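Local coordinates for 2-c-methyl-d-erythritol 2,4-cyclodiphosphate synthase (Plasmodium falciparum, PDB 4C81), which converts a CDP-linked methylerythritol phosphate into the cyclic diphosphate of methylerythritol, releasing CMP, in the non-mevalonate route to isoprenoid precursors, at residues 75-80 against 112-117. The protein carries 1 engineered substitution. Sequence-based numbering, arbitrary orientation.
Sequences GALGSL and KNYDIG
Leu77 and Tyr114 form the tight half of this contact, which illustrates how a leucine in the last turn of a helix can pack against the first residue of a strand. The CD2 methyl of Leu77 lies 3.7 Å from CD2 and 4.0 Å from CE2 of Tyr114, approaching the ring obliquely, the leucine and the tyrosine pointing in opposing senses as they pass. With CG of Leu77 beside the backbone N (chi1 -67°) and CD1 anti to CA, the other branch, CD2, turns off the chain and meets the ring. The phenol oxygen Tyr114 OH is tied down by a hydrogen bond with Gly7 O.

Lys112 makes the looser, solvent-facing half. Its chain, bent at chi2, chi3 and chi4, reaches across so that NZ comes 3.8 Å from Leu77 O and 4.1 Å from Leu77 CB. The first distance is too long for a hydrogen bond, although some electrostatic attraction to the carbonyl is likely.

Each segment takes in a Schellman motif: one at Gly78, at positive phi, after helix 64-77, with its N 3.2 Å from Gly75 O, the other at Asn113, after helix 97-111 and just before strand 114-124. Helix 64-77 carries the zinc ligand His67 nearer its other end, so this contact packs the end remote from that metal site in the YgbB (IspF) fold. Leu77 also packs on Leu108 of helix 97-111, while Leu77 and Tyr114 both rest on Leu179 of strand 170-181, the antiparallel neighbour of strand 114-124, so that helix 64-77 ends against helix 97-111 and the mixed sheet.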
# COMPACT_ATOMS: atom_id res chain seq x y z
N GLY A 75 -2.26 -9.37 -9.70
CA GLY A 75 -1.03 -9.30 -8.92
C GLY A 75 -0.91 -10.45 -7.93
O GLY A 75 0.14 -11.07 -7.81
N ALA A 76 -2.01 -10.73 -7.23
CA ALA A 76 -2.04 -11.82 -6.26
C ALA A 76 -1.71 -13.18 -6.89
O ALA A 76 -1.03 -13.99 -6.27
CB ALA A 76 -3.41 -11.88 -5.59
N LEU A 77 -2.19 -13.40 -8.11
CA LEU A 77 -2.03 -14.68 -8.80
C LEU A 77 -0.76 -14.76 -9.66
O LEU A 77 -0.45 -15.81 -10.21
CB LEU A 77 -3.26 -14.96 -9.67
CG LEU A 77 -4.54 -15.21 -8.88
CD1 LEU A 77 -5.77 -15.08 -9.77
CD2 LEU A 77 -4.51 -16.57 -8.19
N GLY A 78 -0.02 -13.65 -9.76
CA GLY A 78 1.18 -13.62 -10.58
C GLY A 78 0.92 -13.51 -12.07
O GLY A 78 1.80 -13.80 -12.88
N SER A 79 -0.30 -13.13 -12.44
CA SER A 79 -0.66 -12.98 -13.84
C SER A 79 -0.12 -11.65 -14.36
O SER A 79 0.22 -10.77 -13.57
CB SER A 79 -2.18 -13.02 -14.03
OG SER A 79 -2.71 -14.28 -13.64
N LEU A 80 -0.04 -11.52 -15.67
CA LEU A 80 0.32 -10.25 -16.28
C LEU A 80 -0.84 -9.28 -16.03
O LEU A 80 -2.00 -9.69 -15.99
CB LEU A 80 0.57 -10.41 -17.79
CG LEU A 80 1.63 -11.43 -18.21
CD1 LEU A 80 1.77 -11.45 -19.72
CD2 LEU A 80 2.97 -11.13 -17.55
N LYS A 112 -8.19 -20.90 -11.19
CA LYS A 112 -6.98 -21.19 -10.40
C LYS A 112 -7.30 -21.81 -9.03
O LYS A 112 -6.40 -21.99 -8.21
CB LYS A 112 -6.15 -19.91 -10.23
CG LYS A 112 -5.63 -19.31 -11.54
CD LYS A 112 -4.47 -20.11 -12.13
CE LYS A 112 -3.15 -19.78 -11.46
NZ LYS A 112 -2.69 -18.40 -11.77
N ASN A 113 -8.58 -22.13 -8.81
CA ASN A 113 -9.05 -22.79 -7.59
C ASN A 113 -8.86 -21.91 -6.34
O ASN A 113 -8.43 -22.40 -5.29
CB ASN A 113 -8.37 -24.15 -7.42
CG ASN A 113 -9.25 -25.16 -6.70
OD1 ASN A 113 -8.79 -25.91 -5.84
ND2 ASN A 113 -10.53 -25.19 -7.06
N TYR A 114 -9.18 -20.63 -6.47
CA TYR A 114 -9.13 -19.68 -5.35
C TYR A 114 -10.51 -19.07 -5.09
O TYR A 114 -11.36 -19.05 -5.98
CB TYR A 114 -8.11 -18.57 -5.63
CG TYR A 114 -6.68 -18.92 -5.26
CD1 TYR A 114 -6.21 -18.73 -3.96
CD2 TYR A 114 -5.80 -19.43 -6.21
CE1 TYR A 114 -4.91 -19.05 -3.62
CE2 TYR A 114 -4.50 -19.77 -5.87
CZ TYR A 114 -4.06 -19.57 -4.57
OH TYR A 114 -2.76 -19.89 -4.24
N ASP A 115 -10.71 -18.62 -3.86
CA ASP A 115 -11.83 -17.75 -3.49
C ASP A 115 -11.22 -16.44 -3.03
O ASP A 115 -10.08 -16.43 -2.57
CB ASP A 115 -12.63 -18.34 -2.33
CG ASP A 115 -13.40 -19.59 -2.71
OD1 ASP A 115 -14.06 -19.58 -3.77
OD2 ASP A 115 -13.36 -20.57 -1.94
N ILE A 116 -11.97 -15.36 -3.15
CA ILE A 116 -11.58 -14.09 -2.52
C ILE A 116 -11.85 -14.20 -1.02
O ILE A 116 -12.90 -14.69 -0.61
CB ILE A 116 -12.36 -12.89 -3.10
CG1 ILE A 116 -11.94 -12.66 -4.56
CG2 ILE A 116 -12.10 -11.62 -2.28
CD1 ILE A 116 -12.76 -11.60 -5.28
N GLY A 117 -10.88 -13.77 -0.21
CA GLY A 117 -11.09 -13.64 1.22
C GLY A 117 -11.83 -12.34 1.46
O GLY A 117 -13.06 -12.31 1.53